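Local coordinates for protein Tv2483 (Treponema vincentii, PDB 6DET) that binds L-arginine with high selectivity as a lipoprotein of the solute-binding family 3, probably delivering it to an ABC transporter, at residues 65-73 with 233-241; 126-137 with 205-214. All coordinates share one frame; numbering follows the deposited sequence.

Contact 1: residues 65-73 with 233-241; sequences IFTELCRRL and KIESVLAEM
The guanidinium group of Arg72 has CG of Met241 over the centre of one face, 3.4 Å above the plane, while carboxylates occupy its edges. Glu240 OE1 receives NH1 at 2.8 Å; that bond is bent, and the two planes stand 49° apart. At another edge, on the side of NE and NH2, Arg72 NE runs almost straight to Glu68 OE2, on its anti side. Glu68 OE2 also accepts from Arg71 NH2 on its syn side, and Arg71 NE takes OE1, a side-on grip by two nitrogens. Arg72 reaches across because its chain is extended from CG to NE, and NH1 has a second acid partner, Asp244.

Beneath this charged border the helical segments 65-73 and 233-241, whose axes approach to 9.9 Å with directions at 109°, interlock knobs-into-holes. Leu69 enters a hole lined by Ile234, Val237, Leu238 and Met241: its CD2 presses on Ile234 CD1 at 3.5 Å, a tight carbon pair, and its CD1 touches both Val237 CB and Leu238 CD2. In return Met241 fills a hole formed by Ile65, Glu68, Leu69 and Arg72. A bend at chi3 (60°) turns its CE to 3.5 Å from Ile65 O, with SD against Leu69 CA. Leu73 CD2 meets Val237 CG2 at 3.5 Å, and the side chains of Ile65 and Leu238 cross at about a right angle, touching through CG2 and CD2.

Helix 61-73 and helix 228-243 are thus joined by an apolar seam with an ionic fringe, in which the shared carboxylate of Glu68 would offset the charge of two arginines and hold Arg72 flat against Met241.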
loop_
_atom_site.group_PDB
_atom_site.type_symbol
_atom_site.label_atom_id
_atom_site.label_comp_id
_atom_site.label_asym_id
_atom_site.label_seq_id
_atom_site.Cartn_x
_atom_site.Cartn_y
_atom_site.Cartn_z
ATOM N N ILE A 65 -9.189 1.148 -10.045
ATOM C CA ILE A 65 -8.153 1.210 -11.080
ATOM C C ILE A 65 -8.076 -0.119 -11.833
ATOM O O ILE A 65 -8.124 -0.161 -13.073
ATOM C CB ILE A 65 -6.787 1.592 -10.469
ATOM C CG1 ILE A 65 -6.788 3.043 -9.961
ATOM C CG2 ILE A 65 -5.673 1.435 -11.506
ATOM C CD1 ILE A 65 -5.581 3.447 -9.128
ATOM N N PHE A 66 -7.916 -1.226 -11.105
ATOM C CA PHE A 66 -7.687 -2.491 -11.791
ATOM C C PHE A 66 -8.948 -3.013 -12.450
ATOM O O PHE A 66 -8.866 -3.687 -13.482
ATOM C CB PHE A 66 -7.110 -3.530 -10.819
ATOM C CG PHE A 66 -5.610 -3.539 -10.798
ATOM C CD1 PHE A 66 -4.902 -4.144 -11.817
ATOM C CD2 PHE A 66 -4.902 -2.895 -9.797
ATOM C CE1 PHE A 66 -3.516 -4.136 -11.835
ATOM C CE2 PHE A 66 -3.521 -2.904 -9.808
ATOM C CZ PHE A 66 -2.827 -3.510 -10.813
ATOM N N THR A 67 -10.129 -2.700 -11.905
ATOM C CA THR A 67 -11.358 -3.141 -12.559
ATOM C C THR A 67 -11.493 -2.506 -13.942
ATOM O O THR A 67 -11.846 -3.181 -14.920
ATOM C CB THR A 67 -12.572 -2.800 -11.689
ATOM O OG1 THR A 67 -12.494 -3.507 -10.440
ATOM C CG2 THR A 67 -13.867 -3.184 -12.388
ATOM N N GLU A 68 -11.213 -1.200 -14.042
ATOM C CA GLU A 68 -11.361 -0.488 -15.307
ATOM C C GLU A 68 -10.223 -0.835 -16.259
ATOM O O GLU A 68 -10.444 -1.002 -17.464
ATOM C CB GLU A 68 -11.422 1.025 -15.049
ATOM C CG GLU A 68 -11.398 1.879 -16.314
ATOM C CD GLU A 68 -12.564 1.612 -17.244
ATOM O OE1 GLU A 68 -13.499 0.860 -16.873
ATOM O OE2 GLU A 68 -12.547 2.161 -18.379
ATOM N N LEU A 69 -9.006 -0.956 -15.733
ATOM C CA LEU A 69 -7.878 -1.364 -16.553
ATOM C C LEU A 69 -8.145 -2.712 -17.217
ATOM O O LEU A 69 -7.945 -2.870 -18.425
ATOM C CB LEU A 69 -6.629 -1.428 -15.697
ATOM C CG LEU A 69 -5.413 -1.939 -16.447
ATOM C CD1 LEU A 69 -4.280 -0.940 -16.378
ATOM C CD2 LEU A 69 -5.026 -3.246 -15.823
ATOM N N CYS A 70 -8.595 -3.702 -16.435
ATOM C CA CYS A 70 -8.868 -5.017 -17.009
ATOM C C CYS A 70 -10.034 -4.951 -17.984
ATOM O O CYS A 70 -10.029 -5.630 -19.023
ATOM C CB CYS A 70 -9.134 -6.027 -15.874
ATOM S SG CYS A 70 -7.692 -6.501 -14.965
ATOM N N ARG A 71 -11.029 -4.100 -17.707
ATOM C CA ARG A 71 -12.112 -3.958 -18.665
ATOM C C ARG A 71 -11.569 -3.500 -20.009
ATOM O O ARG A 71 -11.920 -4.053 -21.051
ATOM C CB ARG A 71 -13.170 -2.974 -18.176
ATOM C CG ARG A 71 -14.372 -2.915 -19.129
ATOM C CD ARG A 71 -15.303 -1.781 -18.780
ATOM N NE ARG A 71 -14.702 -0.495 -19.116
ATOM C CZ ARG A 71 -14.700 0.027 -20.341
ATOM N NH1 ARG A 71 -15.280 -0.620 -21.334
ATOM N NH2 ARG A 71 -14.118 1.196 -20.574
ATOM N N ARG A 72 -10.706 -2.486 -19.995
ATOM C CA ARG A 72 -10.150 -1.986 -21.251
ATOM C C ARG A 72 -9.291 -3.030 -21.950
ATOM O O ARG A 72 -9.204 -3.025 -23.189
ATOM C CB ARG A 72 -9.331 -0.720 -20.990
ATOM C CG ARG A 72 -10.185 0.463 -20.603
ATOM C CD ARG A 72 -9.385 1.752 -20.404
ATOM N NE ARG A 72 -10.211 2.795 -19.810
ATOM C CZ ARG A 72 -9.995 4.101 -19.943
ATOM N NH1 ARG A 72 -8.973 4.540 -20.669
ATOM N NH2 ARG A 72 -10.800 4.969 -19.339
ATOM N N LEU A 73 -8.600 -3.883 -21.193
ATOM C CA LEU A 73 -7.769 -4.934 -21.778
ATOM C C LEU A 73 -8.554 -6.162 -22.202
ATOM O O LEU A 73 -7.976 -7.077 -22.817
ATOM C CB LEU A 73 -6.676 -5.347 -20.801
ATOM C CG LEU A 73 -5.576 -4.305 -20.602
ATOM C CD1 LEU A 73 -4.670 -4.723 -19.495
ATOM C CD2 LEU A 73 -4.776 -4.111 -21.918
ATOM N N LYS A 233 2.179 -3.520 -20.906
ATOM C CA LYS A 233 0.781 -3.423 -21.316
ATOM C C LYS A 233 -0.025 -2.669 -20.278
ATOM O O LYS A 233 -0.810 -1.766 -20.600
ATOM C CB LYS A 233 0.188 -4.828 -21.524
ATOM C CG LYS A 233 -0.992 -4.866 -22.461
ATOM C CD LYS A 233 -0.489 -4.855 -23.875
ATOM C CE LYS A 233 -1.587 -4.800 -24.877
ATOM N NZ LYS A 233 -0.995 -4.723 -26.225
ATOM N N ILE A 234 0.142 -3.062 -19.012
ATOM C CA ILE A 234 -0.540 -2.418 -17.893
ATOM C C ILE A 234 -0.227 -0.927 -17.870
ATOM O O ILE A 234 -1.118 -0.083 -17.736
ATOM C CB ILE A 234 -0.110 -3.081 -16.581
ATOM C CG1 ILE A 234 -0.572 -4.551 -16.510
ATOM C CG2 ILE A 234 -0.622 -2.248 -15.388
ATOM C CD1 ILE A 234 -1.968 -4.736 -16.406
ATOM N N GLU A 235 1.046 -0.588 -18.000
ATOM C CA GLU A 235 1.429 0.818 -17.917
ATOM C C GLU A 235 0.818 1.622 -19.060
ATOM O O GLU A 235 0.428 2.780 -18.871
ATOM C CB GLU A 235 2.949 0.938 -17.907
ATOM C CG GLU A 235 3.559 0.509 -16.581
ATOM C CD GLU A 235 5.058 0.641 -16.549
ATOM O OE1 GLU A 235 5.704 0.483 -17.617
ATOM O OE2 GLU A 235 5.586 0.913 -15.454
ATOM N N SER A 236 0.697 1.022 -20.248
ATOM C CA SER A 236 0.097 1.753 -21.355
ATOM C C SER A 236 -1.350 2.135 -21.056
ATOM O O SER A 236 -1.788 3.247 -21.373
ATOM C CB SER A 236 0.162 0.914 -22.629
ATOM O OG SER A 236 -0.358 1.662 -23.704
ATOM N N VAL A 237 -2.110 1.215 -20.470
ATOM C CA VAL A 237 -3.508 1.488 -20.151
ATOM C C VAL A 237 -3.623 2.453 -18.976
ATOM O O VAL A 237 -4.502 3.331 -18.960
ATOM C CB VAL A 237 -4.243 0.173 -19.869
ATOM C CG1 VAL A 237 -5.692 0.467 -19.543
ATOM C CG2 VAL A 237 -4.127 -0.745 -21.091
ATOM N N LEU A 238 -2.787 2.282 -17.951
ATOM C CA LEU A 238 -2.791 3.229 -16.836
ATOM C C LEU A 238 -2.564 4.654 -17.327
ATOM O O LEU A 238 -3.178 5.599 -16.823
ATOM C CB LEU A 238 -1.716 2.865 -15.816
ATOM C CG LEU A 238 -1.981 1.623 -14.946
ATOM C CD1 LEU A 238 -0.800 1.339 -14.006
ATOM C CD2 LEU A 238 -3.295 1.789 -14.156
ATOM N N ALA A 239 -1.648 4.831 -18.279
ATOM C CA ALA A 239 -1.385 6.172 -18.802
ATOM C C ALA A 239 -2.625 6.744 -19.472
ATOM O O ALA A 239 -2.981 7.909 -19.249
ATOM C CB ALA A 239 -0.205 6.139 -19.766
ATOM N N GLU A 240 -3.299 5.935 -20.288
ATOM C CA GLU A 240 -4.534 6.361 -20.932
ATOM C C GLU A 240 -5.569 6.748 -19.886
ATOM O O GLU A 240 -6.256 7.769 -20.021
ATOM C CB GLU A 240 -5.056 5.228 -21.828
ATOM C CG GLU A 240 -6.371 5.501 -22.568
ATOM C CD GLU A 240 -6.869 4.288 -23.374
ATOM O OE1 GLU A 240 -7.482 3.375 -22.780
ATOM O OE2 GLU A 240 -6.637 4.240 -24.603
ATOM N N MET A 241 -5.696 5.927 -18.839
ATOM C CA MET A 241 -6.703 6.158 -17.811
ATOM C C MET A 241 -6.376 7.381 -16.965
ATOM O O MET A 241 -7.280 7.962 -16.348
ATOM C CB MET A 241 -6.826 4.924 -16.897
ATOM C CG MET A 241 -7.461 3.740 -17.558
ATOM S SD MET A 241 -7.279 2.207 -16.604
ATOM C CE MET A 241 -8.097 2.665 -15.099
#

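Contact 2: residues 126-137 with 205-214; sequences VVTLAGRGYQTL and PQYSIINEAI
Backbone hydrogen bonds between Val126, Thr128 and Ala130 and their partners Ile210, Ser208 and Gln206 zip the two segments together antiparallel. Thr128 and Ser208 form the hydrogen-bonded pair, giving and taking N-H to O bonds of 2.8 Å each, flanked by the non-hydrogen-bonded pairs Val127 with Ile209 and Leu129 with Tyr207. Ile210 N closes on Val126 O at one end, and Ala130 N on Gln206 O at the other. Three CA-H...O contacts supplement them, the shortest from Val127 CA to Ser208 O at 3.2 Å.

Where pairing is interrupted beyond Ile210, a water bridges the gap: it accepts from Val126 N and donates to Ile210 O and Glu212 O, the last at 2.6 Å, before the backbone of Ile214 bonds again to Lys124 of the same strand.

Apolar packing centres on Ile210. Its CG1, anti to the carbonyl carbon (chi1 -58°), lies beside Val126 CG1, CD1 touches Tyr134 CB at 3.8 Å, and CG2 reaches Leu137 CD2 at 3.7 Å; the loop after the strand folds back over this side chain. Ile214 CG2 touches both Leu137 CD2 and Val126 CG2.

The aromatic contacts involve Tyr207, whose CB meets Val127 CG1. Its ring has Gln206 CG over one face, while Leu129 CD2 approaches its edge, 3.8 Å from CE1. The phenol OH bonds to Asp183 of helix 175-184, and Leu182 of that helix backs Val127 and Tyr207.

A short edge strand, 207-209, is thus added antiparallel to 120-129, which also pairs with 189-193, within the mixed sheet of a family 3 solute-binding protein.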
loop_
_atom_site.group_PDB
_atom_site.type_symbol
_atom_site.label_atom_id
_atom_site.label_comp_id
_atom_site.label_asym_id
_atom_site.label_seq_id
_atom_site.Cartn_x
_atom_site.Cartn_y
_atom_site.Cartn_z
ATOM N N VAL A 126 3.807 8.270 12.476
ATOM C CA VAL A 126 3.722 7.640 13.791
ATOM C C VAL A 126 2.521 8.218 14.519
ATOM O O VAL A 126 2.376 9.446 14.626
ATOM C CB VAL A 126 5.007 7.838 14.601
ATOM C CG1 VAL A 126 4.836 7.221 15.991
ATOM C CG2 VAL A 126 6.171 7.191 13.875
ATOM N N VAL A 127 1.675 7.328 15.034
ATOM C CA VAL A 127 0.428 7.701 15.688
ATOM C C VAL A 127 0.506 7.268 17.143
ATOM O O VAL A 127 0.986 6.168 17.448
ATOM C CB VAL A 127 -0.799 7.079 14.982
ATOM C CG1 VAL A 127 -2.097 7.400 15.728
ATOM C CG2 VAL A 127 -0.889 7.579 13.515
ATOM N N THR A 128 0.064 8.153 18.040
ATOM C CA THR A 128 0.009 7.880 19.470
ATOM C C THR A 128 -1.391 8.201 19.971
ATOM O O THR A 128 -2.239 8.686 19.214
ATOM C CB THR A 128 1.043 8.705 20.257
ATOM O OG1 THR A 128 0.769 10.108 20.107
ATOM C CG2 THR A 128 2.434 8.428 19.766
ATOM N N LEU A 129 -1.624 7.935 21.261
ATOM C CA LEU A 129 -2.816 8.442 21.929
ATOM C C LEU A 129 -2.645 9.928 22.227
ATOM O O LEU A 129 -1.594 10.358 22.709
ATOM C CB LEU A 129 -3.070 7.664 23.215
ATOM C CG LEU A 129 -3.270 6.159 23.040
ATOM C CD1 LEU A 129 -3.242 5.468 24.373
ATOM C CD2 LEU A 129 -4.575 5.881 22.327
ATOM N N ALA A 130 -3.691 10.710 21.943
ATOM C CA ALA A 130 -3.551 12.163 21.908
ATOM C C ALA A 130 -3.382 12.735 23.297
ATOM O O ALA A 130 -2.815 13.824 23.463
ATOM C CB ALA A 130 -4.767 12.796 21.232
ATOM N N GLY A 131 -3.849 12.019 24.301
ATOM C CA GLY A 131 -3.870 12.570 25.642
ATOM C C GLY A 131 -2.600 12.246 26.390
ATOM O O GLY A 131 -2.566 12.274 27.624
ATOM N N ARG A 132 -1.540 11.942 25.646
ATOM C CA ARG A 132 -0.294 11.514 26.245
ATOM C C ARG A 132 0.840 12.507 26.067
ATOM O O ARG A 132 1.908 12.302 26.654
ATOM C CB ARG A 132 0.122 10.156 25.672
ATOM C CG ARG A 132 -0.866 9.055 26.003
ATOM C CD ARG A 132 -0.928 8.775 27.490
ATOM N NE ARG A 132 -1.580 7.499 27.772
ATOM C CZ ARG A 132 -2.891 7.295 27.697
ATOM N NH1 ARG A 132 -3.703 8.281 27.338
ATOM N NH2 ARG A 132 -3.388 6.099 27.977
ATOM N N GLY A 133 0.644 13.568 25.289
ATOM C CA GLY A 133 1.651 14.599 25.160
ATOM C C GLY A 133 2.801 14.266 24.238
ATOM O O GLY A 133 3.822 14.956 24.273
ATOM N N TYR A 134 2.686 13.226 23.423
ATOM C CA TYR A 134 3.728 12.939 22.454
ATOM C C TYR A 134 3.746 14.018 21.384
ATOM O O TYR A 134 2.725 14.277 20.739
ATOM C CB TYR A 134 3.490 11.573 21.814
ATOM C CG TYR A 134 3.769 10.412 22.738
ATOM C CD1 TYR A 134 5.070 10.002 22.982
ATOM C CD2 TYR A 134 2.738 9.718 23.351
ATOM C CE1 TYR A 134 5.341 8.943 23.821
ATOM C CE2 TYR A 134 3.000 8.653 24.191
ATOM C CZ TYR A 134 4.306 8.273 24.424
ATOM O OH TYR A 134 4.589 7.215 25.260
ATOM N N GLN A 135 4.912 14.624 21.167
ATOM C CA GLN A 135 5.029 15.654 20.138
ATOM C C GLN A 135 6.162 15.350 19.161
ATOM O O GLN A 135 6.057 15.667 17.970
ATOM C CB GLN A 135 5.222 17.036 20.785
ATOM C CG GLN A 135 3.973 17.603 21.466
ATOM C CD GLN A 135 2.882 17.992 20.486
ATOM O OE1 GLN A 135 1.807 17.396 20.468
ATOM N NE2 GLN A 135 3.150 19.003 19.671
ATOM N N THR A 136 7.238 14.734 19.636
ATOM C CA THR A 136 8.424 14.540 18.821
ATOM C C THR A 136 8.798 13.065 18.750
ATOM O O THR A 136 8.455 12.268 19.629
ATOM C CB THR A 136 9.615 15.337 19.361
ATOM O OG1 THR A 136 10.041 14.793 20.617
ATOM C CG2 THR A 136 9.228 16.791 19.554
ATOM N N LEU A 137 9.510 12.709 17.682
ATOM C CA LEU A 137 9.994 11.338 17.562
ATOM C C LEU A 137 10.909 10.989 18.725
ATOM O O LEU A 137 10.925 9.840 19.182
ATOM C CB LEU A 137 10.729 11.135 16.234
ATOM C CG LEU A 137 9.939 11.288 14.925
ATOM C CD1 LEU A 137 10.878 11.233 13.728
ATOM C CD2 LEU A 137 8.849 10.238 14.784
ATOM N N PRO A 205 -9.904 11.779 16.361
ATOM C CA PRO A 205 -8.847 12.579 16.999
ATOM C C PRO A 205 -8.518 12.206 18.435
ATOM O O PRO A 205 -7.893 13.001 19.145
ATOM C CB PRO A 205 -9.428 13.988 16.954
ATOM C CG PRO A 205 -10.816 13.734 17.228
ATOM C CD PRO A 205 -11.154 12.552 16.319
ATOM N N GLN A 206 -8.957 11.036 18.893
ATOM C CA GLN A 206 -8.395 10.435 20.095
ATOM C C GLN A 206 -6.937 10.069 19.845
ATOM O O GLN A 206 -6.244 9.580 20.741
ATOM C CB GLN A 206 -9.195 9.189 20.495
ATOM C CG GLN A 206 -9.293 8.127 19.413
ATOM C CD GLN A 206 -9.988 6.868 19.884
ATOM O OE1 GLN A 206 -9.663 6.320 20.937
ATOM N NE2 GLN A 206 -10.956 6.405 19.106
ATOM N N TYR A 207 -6.467 10.283 18.620
ATOM C CA TYR A 207 -5.134 9.892 18.207
ATOM C C TYR A 207 -4.340 11.125 17.808
ATOM O O TYR A 207 -4.895 12.110 17.313
ATOM C CB TYR A 207 -5.192 8.896 17.035
ATOM C CG TYR A 207 -5.867 7.590 17.392
ATOM C CD1 TYR A 207 -5.436 6.838 18.472
ATOM C CD2 TYR A 207 -6.946 7.116 16.661
ATOM C CE1 TYR A 207 -6.051 5.637 18.810
ATOM C CE2 TYR A 207 -7.568 5.906 16.988
ATOM C CZ TYR A 207 -7.116 5.184 18.072
ATOM O OH TYR A 207 -7.716 3.997 18.418
ATOM N N SER A 208 -3.036 11.065 18.038
ATOM C CA SER A 208 -2.133 12.157 17.724
ATOM C C SER A 208 -1.098 11.668 16.722
ATOM O O SER A 208 -0.605 10.543 16.821
ATOM C CB SER A 208 -1.448 12.691 18.994
ATOM O OG SER A 208 -0.325 13.494 18.670
ATOM N N ILE A 209 -0.797 12.497 15.743
ATOM C CA ILE A 209 0.250 12.201 14.781
ATOM C C ILE A 209 1.491 13.006 15.130
ATOM O O ILE A 209 1.433 14.236 15.276
ATOM C CB ILE A 209 -0.203 12.503 13.340
ATOM C CG1 ILE A 209 -1.431 11.684 12.959
ATOM C CG2 ILE A 209 0.916 12.202 12.358
ATOM C CD1 ILE A 209 -2.114 12.203 11.694
ATOM N N ILE A 210 2.622 12.314 15.255
ATOM C CA ILE A 210 3.890 13.015 15.409
ATOM C C ILE A 210 4.184 13.808 14.143
ATOM O O ILE A 210 4.157 13.268 13.031
ATOM C CB ILE A 210 5.018 12.020 15.719
ATOM C CG1 ILE A 210 4.703 11.215 16.988
ATOM C CG2 ILE A 210 6.339 12.753 15.854
ATOM C CD1 ILE A 210 4.434 12.044 18.204
ATOM N N ASN A 211 4.522 15.088 14.316
ATOM C CA ASN A 211 4.691 15.998 13.185
ATOM C C ASN A 211 5.644 15.427 12.138
ATOM O O ASN A 211 5.335 15.415 10.936
ATOM C CB ASN A 211 5.192 17.350 13.692
ATOM C CG ASN A 211 4.958 18.465 12.702
ATOM O OD1 ASN A 211 3.874 19.041 12.647
ATOM N ND2 ASN A 211 5.976 18.782 11.914
ATOM N N GLU A 212 6.804 14.936 12.568
ATOM C CA GLU A 212 7.811 14.455 11.629
ATOM C C GLU A 212 7.426 13.063 11.127
ATOM O O GLU A 212 7.255 12.135 11.922
ATOM C CB GLU A 212 9.186 14.433 12.289
ATOM C CG GLU A 212 10.327 14.187 11.334
ATOM C CD GLU A 212 11.670 14.514 11.941
ATOM O OE1 GLU A 212 11.793 14.448 13.180
ATOM O OE2 GLU A 212 12.600 14.846 11.178
ATOM N N ALA A 213 7.262 12.931 9.815
ATOM C CA ALA A 213 7.091 11.624 9.208
ATOM C C ALA A 213 8.428 10.896 9.222
ATOM O O ALA A 213 9.493 11.521 9.263
ATOM C CB ALA A 213 6.577 11.770 7.779
ATOM N N ILE A 214 8.378 9.558 9.155
ATOM C CA ILE A 214 9.613 8.773 9.168
ATOM C C ILE A 214 10.034 8.292 7.788
ATOM O O ILE A 214 11.130 7.728 7.654
ATOM C CB ILE A 214 9.521 7.565 10.127
ATOM C CG1 ILE A 214 8.370 6.638 9.751
ATOM C CG2 ILE A 214 9.351 8.059 11.559
ATOM C CD1 ILE A 214 8.340 5.341 10.605
HETATM O O HOH W 1 4.927 10.914 12.051
#

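Contact 1 and contact 2 lie on opposite sides of the chain's centre, with centres about 38 Å apart, and share no helix or strand. Both are partly buried, yet they illustrate two ways of joining parts of the chain distant in sequence. In contact 1 two helices have no backbone-to-backbone hydrogen bonds and meet through side chains, apolar within and ionic at the border. In contact 2 the main chains themselves bond, a water bridges a break in their pairing, and apolar side chains fill in around them; more of its touching residues are exposed, as befits an edge strand. The bound arginine lies about 11 Å from the Ile214 side chain of contact 2.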